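Local coordinates for uncharacterized protein, toxin (Helicobacter pylori, PDB 4LTT), which is a RelE-family toxin of the YafQ subfamily, part of a toxin-antitoxin system, and probably acts as an RNA endonuclease, at residues L2-K16 with D74-L87. Numbering follows the deposited sequence.
Sequences LKLNLKKSFQKDFDK and DELILLRLGSHSEL
D13 turns its carboxylate to R80 with CG beside the backbone N (chi1 -78°), while R80 folds back through chi2 and chi3, bringing its guanidinium alongside. The result is a side-on, bidentate salt bridge: R80 NE lies 2.7 Å from D13 OD2, which is in the guanidinium plane, and R80 NH2 3.1 Å from D13 OD1, tilted out of it, both on syn lone pairs. L81 N meets the same OD2 on its anti side, tilted out of the carboxylate plane, at 2.8 Å, so two N-H groups fix this oxygen and the carboxylate links helix 8-19 to the strand backbone just past the classic beta bulge at L79 and R80, which both face V68. One helical turn earlier, S9 OG donates to L79 O at 2.7 Å, in the carbonyl plane. Upstream, 3-6 is an edge strand of the mixed sheet of this RelE/YafQ fold, paired in parallel with 75-82: K3 and N5 each donate and accept backbone bonds, and K7 N extends the ladder to L78 O. On one sheet face, N5 ND2 sends a nearly straight bond (175°) to E75 OE1, met from above the carboxylate plane. On the other, L78 CB makes a CH-pi contact over one face of the F10 ring, 3.9 Å from the centroid and 19° off the normal. At the far end, K16, its chain extended, forms a salt bridge with E86, NZ standing above the carboxylate plane 2.9 Å from OE2, while E86 OE1 accepts from S83 N in the capping box starting the helix that carries H84, the predicted proton donor.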
loop_
_atom_site.group_PDB
_atom_site.type_symbol
_atom_site.label_atom_id
_atom_site.label_comp_id
_atom_site.label_asym_id
_atom_site.label_seq_id
_atom_site.Cartn_x
_atom_site.Cartn_y
_atom_site.Cartn_z
ATOM N N LEU A 2 13.878 -2.243 -5.997
ATOM C CA LEU A 2 12.868 -3.164 -6.459
ATOM C C LEU A 2 12.120 -2.640 -7.647
ATOM O O LEU A 2 11.865 -1.443 -7.766
ATOM C CB LEU A 2 11.904 -3.457 -5.314
ATOM C CG LEU A 2 12.472 -4.213 -4.106
ATOM C CD1 LEU A 2 11.506 -4.065 -2.936
ATOM C CD2 LEU A 2 12.740 -5.642 -4.467
ATOM N N LYS A 3 11.739 -3.559 -8.545
ATOM C CA LYS A 3 10.838 -3.202 -9.647
ATOM C C LYS A 3 9.451 -3.040 -9.122
ATOM O O LYS A 3 9.016 -3.865 -8.300
ATOM C CB LYS A 3 10.840 -4.368 -10.624
ATOM C CG LYS A 3 10.046 -4.140 -11.890
ATOM C CD LYS A 3 10.428 -5.288 -12.840
ATOM C CE LYS A 3 9.239 -5.927 -13.546
ATOM N NZ LYS A 3 8.686 -4.951 -14.532
ATOM N N LEU A 4 8.693 -2.096 -9.567
ATOM C CA LEU A 4 7.313 -1.932 -9.139
ATOM C C LEU A 4 6.388 -2.770 -9.890
ATOM O O LEU A 4 6.508 -2.932 -11.133
ATOM C CB LEU A 4 6.876 -0.524 -9.402
ATOM C CG LEU A 4 7.030 0.483 -8.386
ATOM C CD1 LEU A 4 6.484 1.876 -8.798
ATOM C CD2 LEU A 4 6.229 0.077 -7.093
ATOM N N ASN A 5 5.478 -3.400 -9.235
ATOM C CA ASN A 5 4.417 -4.141 -9.821
ATOM C C ASN A 5 3.091 -3.632 -9.290
ATOM O O ASN A 5 2.714 -3.932 -8.182
ATOM C CB ASN A 5 4.650 -5.615 -9.570
ATOM C CG ASN A 5 3.591 -6.505 -10.186
ATOM O OD1 ASN A 5 2.532 -6.047 -10.565
ATOM N ND2 ASN A 5 3.879 -7.802 -10.254
ATOM N N LEU A 6 2.380 -2.795 -10.058
ATOM C CA LEU A 6 1.087 -2.261 -9.667
ATOM C C LEU A 6 0.005 -3.223 -10.124
ATOM O O LEU A 6 -0.255 -3.352 -11.344
ATOM C CB LEU A 6 0.861 -0.920 -10.352
ATOM C CG LEU A 6 1.772 0.215 -9.912
ATOM C CD1 LEU A 6 1.267 1.580 -10.363
ATOM C CD2 LEU A 6 2.258 0.280 -8.490
ATOM N N LYS A 7 -0.623 -3.911 -9.225
ATOM C CA LYS A 7 -1.717 -4.821 -9.630
ATOM C C LYS A 7 -2.884 -3.960 -10.127
ATOM O O LYS A 7 -3.077 -2.834 -9.676
ATOM C CB LYS A 7 -2.129 -5.688 -8.446
ATOM C CG LYS A 7 -0.986 -6.631 -7.970
ATOM C CD LYS A 7 -0.507 -7.567 -9.059
ATOM C CE LYS A 7 0.524 -8.592 -8.720
ATOM N NZ LYS A 7 0.359 -9.739 -9.691
ATOM N N LYS A 8 -3.719 -4.545 -10.977
ATOM C CA LYS A 8 -4.867 -3.800 -11.460
ATOM C C LYS A 8 -5.799 -3.384 -10.322
ATOM O O LYS A 8 -6.407 -2.312 -10.378
ATOM C CB LYS A 8 -5.598 -4.590 -12.560
ATOM C CG LYS A 8 -4.818 -4.641 -13.868
ATOM C CD LYS A 8 -4.752 -3.357 -14.662
ATOM C CE LYS A 8 -3.575 -3.523 -15.653
ATOM N NZ LYS A 8 -3.981 -4.075 -16.987
ATOM N N SER A 9 -5.873 -4.191 -9.287
ATOM C CA SER A 9 -6.739 -3.858 -8.095
ATOM C C SER A 9 -6.202 -2.528 -7.483
ATOM O O SER A 9 -6.997 -1.616 -7.100
ATOM C CB SER A 9 -6.691 -4.974 -7.031
ATOM O OG SER A 9 -5.375 -5.379 -6.683
ATOM N N PHE A 10 -4.880 -2.384 -7.414
ATOM C CA PHE A 10 -4.301 -1.170 -6.875
ATOM C C PHE A 10 -4.559 0.029 -7.794
ATOM O O PHE A 10 -4.891 1.114 -7.333
ATOM C CB PHE A 10 -2.771 -1.351 -6.695
ATOM C CG PHE A 10 -2.059 -0.067 -6.359
ATOM C CD1 PHE A 10 -1.908 0.378 -5.064
ATOM C CD2 PHE A 10 -1.567 0.753 -7.409
ATOM C CE1 PHE A 10 -1.268 1.584 -4.766
ATOM C CE2 PHE A 10 -0.957 1.969 -7.107
ATOM C CZ PHE A 10 -0.813 2.366 -5.778
ATOM N N GLN A 11 -4.398 -0.165 -9.083
ATOM C CA GLN A 11 -4.672 0.900 -10.049
ATOM C C GLN A 11 -6.129 1.405 -9.919
ATOM O O GLN A 11 -6.354 2.630 -9.912
ATOM C CB GLN A 11 -4.474 0.372 -11.472
ATOM C CG GLN A 11 -3.018 0.048 -11.714
ATOM C CD GLN A 11 -2.814 -0.625 -13.076
ATOM O OE1 GLN A 11 -3.455 -0.231 -14.081
ATOM N NE2 GLN A 11 -1.994 -1.698 -13.106
ATOM N N LYS A 12 -7.086 0.497 -9.840
ATOM C CA LYS A 12 -8.480 0.918 -9.718
ATOM C C LYS A 12 -8.639 1.689 -8.419
ATOM O O LYS A 12 -9.332 2.728 -8.393
ATOM C CB LYS A 12 -9.356 -0.343 -9.667
ATOM C CG LYS A 12 -9.498 -1.071 -11.033
ATOM C CD LYS A 12 -10.689 -2.057 -10.944
ATOM C CE LYS A 12 -10.779 -3.157 -12.057
ATOM N NZ LYS A 12 -10.740 -2.746 -13.482
ATOM N N ASP A 13 -8.082 1.205 -7.321
ATOM C CA ASP A 13 -8.209 1.924 -6.036
ATOM C C ASP A 13 -7.613 3.300 -6.135
ATOM O O ASP A 13 -8.141 4.302 -5.603
ATOM C CB ASP A 13 -7.355 1.164 -5.019
ATOM C CG ASP A 13 -7.984 -0.072 -4.488
ATOM O OD1 ASP A 13 -9.213 -0.382 -4.654
ATOM O OD2 ASP A 13 -7.283 -0.836 -3.748
ATOM N N PHE A 14 -6.443 3.444 -6.742
ATOM C CA PHE A 14 -5.740 4.708 -6.837
ATOM C C PHE A 14 -6.569 5.708 -7.675
ATOM O O PHE A 14 -6.745 6.850 -7.283
ATOM C CB PHE A 14 -4.377 4.488 -7.486
ATOM C CG PHE A 14 -3.591 5.763 -7.672
ATOM C CD1 PHE A 14 -2.766 6.226 -6.674
ATOM C CD2 PHE A 14 -3.697 6.510 -8.849
ATOM C CE1 PHE A 14 -2.079 7.452 -6.796
ATOM C CE2 PHE A 14 -3.003 7.698 -8.996
ATOM C CZ PHE A 14 -2.172 8.162 -7.954
ATOM N N ASP A 15 -7.142 5.227 -8.770
ATOM C CA ASP A 15 -7.919 6.113 -9.674
ATOM C C ASP A 15 -9.160 6.604 -8.925
ATOM O O ASP A 15 -9.505 7.797 -9.032
ATOM C CB ASP A 15 -8.344 5.323 -10.879
ATOM C CG ASP A 15 -7.171 5.042 -11.843
ATOM O OD1 ASP A 15 -6.053 5.495 -11.648
ATOM O OD2 ASP A 15 -7.431 4.307 -12.831
ATOM N N LYS A 16 -9.801 5.757 -8.152
ATOM C CA LYS A 16 -10.946 6.124 -7.313
ATOM C C LYS A 16 -10.528 7.155 -6.291
ATOM O O LYS A 16 -11.218 8.192 -6.102
ATOM C CB LYS A 16 -11.469 4.881 -6.556
ATOM C CG LYS A 16 -12.581 5.134 -5.515
ATOM C CD LYS A 16 -12.788 3.947 -4.568
ATOM C CE LYS A 16 -13.794 4.317 -3.472
ATOM N NZ LYS A 16 -14.343 3.109 -2.803
ATOM N N ASP A 74 12.296 -9.686 -6.212
ATOM C CA ASP A 74 12.779 -8.435 -6.799
ATOM C C ASP A 74 11.715 -7.444 -7.224
ATOM O O ASP A 74 12.060 -6.478 -7.919
ATOM C CB ASP A 74 13.799 -8.629 -7.912
ATOM C CG ASP A 74 14.877 -7.511 -7.897
ATOM O OD1 ASP A 74 15.332 -7.091 -6.833
ATOM O OD2 ASP A 74 15.283 -7.050 -9.011
ATOM N N GLU A 75 10.489 -7.652 -6.777
ATOM C CA GLU A 75 9.408 -6.694 -7.003
ATOM C C GLU A 75 8.871 -6.155 -5.716
ATOM O O GLU A 75 8.802 -6.882 -4.686
ATOM C CB GLU A 75 8.255 -7.349 -7.805
ATOM C CG GLU A 75 8.612 -7.779 -9.212
ATOM C CD GLU A 75 7.360 -8.300 -9.914
ATOM O OE1 GLU A 75 6.485 -8.956 -9.317
ATOM O OE2 GLU A 75 7.220 -7.949 -11.133
ATOM N N LEU A 76 8.408 -4.900 -5.779
ATOM C CA LEU A 76 7.497 -4.380 -4.805
ATOM C C LEU A 76 6.115 -4.418 -5.417
ATOM O O LEU A 76 5.873 -3.738 -6.421
ATOM C CB LEU A 76 7.880 -2.924 -4.452
ATOM C CG LEU A 76 6.826 -2.255 -3.520
ATOM C CD1 LEU A 76 6.738 -2.953 -2.186
ATOM C CD2 LEU A 76 7.208 -0.851 -3.305
ATOM N N ILE A 77 5.267 -5.294 -4.906
ATOM C CA ILE A 77 3.900 -5.485 -5.400
ATOM C C ILE A 77 2.985 -4.576 -4.630
ATOM O O ILE A 77 2.885 -4.710 -3.401
ATOM C CB ILE A 77 3.485 -6.956 -5.250
ATOM C CG1 ILE A 77 4.375 -7.907 -6.049
ATOM C CG2 ILE A 77 2.036 -7.120 -5.737
ATOM C CD1 ILE A 77 4.282 -9.355 -5.541
ATOM N N LEU A 78 2.255 -3.717 -5.324
ATOM C CA LEU A 78 1.235 -2.912 -4.700
ATOM C C LEU A 78 -0.115 -3.478 -4.988
ATOM O O LEU A 78 -0.476 -3.650 -6.146
ATOM C CB LEU A 78 1.312 -1.464 -5.197
ATOM C CG LEU A 78 2.705 -0.800 -5.019
ATOM C CD1 LEU A 78 2.574 0.698 -5.257
ATOM C CD2 LEU A 78 3.245 -0.987 -3.575
ATOM N N LEU A 79 -0.794 -3.927 -3.921
ATOM C CA LEU A 79 -2.032 -4.678 -4.029
ATOM C C LEU A 79 -3.304 -3.841 -3.887
ATOM O O LEU A 79 -4.227 -3.961 -4.714
ATOM C CB LEU A 79 -2.020 -5.823 -3.014
ATOM C CG LEU A 79 -3.177 -6.808 -3.180
ATOM C CD1 LEU A 79 -2.885 -7.614 -4.403
ATOM C CD2 LEU A 79 -3.326 -7.740 -1.956
ATOM N N ARG A 80 -3.420 -3.072 -2.812
ATOM C CA ARG A 80 -4.643 -2.324 -2.560
ATOM C C ARG A 80 -4.223 -1.013 -1.969
ATOM O O ARG A 80 -3.175 -0.863 -1.328
ATOM C CB ARG A 80 -5.552 -2.995 -1.460
ATOM C CG ARG A 80 -6.173 -4.332 -1.789
ATOM C CD ARG A 80 -7.035 -4.249 -3.010
ATOM N NE ARG A 80 -8.117 -3.256 -2.923
ATOM C CZ ARG A 80 -9.370 -3.426 -2.517
ATOM N NH1 ARG A 80 -9.789 -4.629 -2.107
ATOM N NH2 ARG A 80 -10.251 -2.436 -2.643
ATOM N N LEU A 81 -5.115 -0.017 -2.105
ATOM C CA LEU A 81 -4.930 1.289 -1.500
ATOM C C LEU A 81 -6.307 1.802 -1.153
ATOM O O LEU A 81 -7.110 2.138 -2.040
ATOM C CB LEU A 81 -4.281 2.207 -2.524
ATOM C CG LEU A 81 -3.947 3.640 -1.991
ATOM C CD1 LEU A 81 -2.780 3.621 -0.982
ATOM C CD2 LEU A 81 -3.610 4.574 -3.189
ATOM N N GLY A 82 -6.646 1.860 0.107
ATOM C CA GLY A 82 -8.030 2.312 0.441
ATOM C C GLY A 82 -8.306 2.128 1.912
ATOM O O GLY A 82 -7.415 1.914 2.726
ATOM N N SER A 83 -9.567 2.281 2.313
ATOM C CA SER A 83 -9.943 2.234 3.709
ATOM C C SER A 83 -9.915 0.798 4.259
ATOM O O SER A 83 -10.021 -0.153 3.527
ATOM C CB SER A 83 -11.350 2.798 3.927
ATOM O OG SER A 83 -12.285 1.970 3.377
ATOM N N HIS A 84 -9.904 0.695 5.568
ATOM C CA HIS A 84 -10.028 -0.588 6.204
ATOM C C HIS A 84 -11.283 -1.321 5.751
ATOM O O HIS A 84 -11.248 -2.485 5.401
ATOM C CB HIS A 84 -10.049 -0.377 7.692
ATOM C CG HIS A 84 -10.340 -1.615 8.446
ATOM N ND1 HIS A 84 -9.447 -2.607 8.603
ATOM C CD2 HIS A 84 -11.438 -1.945 9.137
ATOM C CE1 HIS A 84 -9.988 -3.557 9.342
ATOM N NE2 HIS A 84 -11.184 -3.159 9.703
ATOM N N SER A 85 -12.401 -0.597 5.630
ATOM C CA SER A 85 -13.613 -1.257 5.220
ATOM C C SER A 85 -13.566 -1.763 3.812
ATOM O O SER A 85 -13.964 -2.874 3.513
ATOM C CB SER A 85 -14.780 -0.291 5.375
ATOM O OG SER A 85 -16.001 -0.804 4.841
ATOM N N GLU A 86 -12.970 -0.965 2.894
ATOM C CA GLU A 86 -12.854 -1.354 1.522
ATOM C C GLU A 86 -11.951 -2.526 1.333
ATOM O O GLU A 86 -12.201 -3.404 0.509
ATOM C CB GLU A 86 -12.287 -0.152 0.700
ATOM C CG GLU A 86 -13.310 0.977 0.566
ATOM C CD GLU A 86 -12.724 2.309 0.145
ATOM O OE1 GLU A 86 -11.468 2.506 0.104
ATOM O OE2 GLU A 86 -13.558 3.243 -0.066
ATOM N N LEU A 87 -10.890 -2.599 2.105
ATOM C CA LEU A 87 -9.877 -3.648 1.940
ATOM C C LEU A 87 -10.221 -4.925 2.659
ATOM O O LEU A 87 -9.931 -5.980 2.115
ATOM C CB LEU A 87 -8.519 -3.131 2.407
ATOM C CG LEU A 87 -7.719 -2.323 1.351
ATOM C CD1 LEU A 87 -8.518 -1.346 0.540
ATOM C CD2 LEU A 87 -6.544 -1.608 2.052
HETATM O O HOH W 1 -9.308 3.361 -3.011
HETATM O O HOH W 2 -11.000 1.019 -2.374
#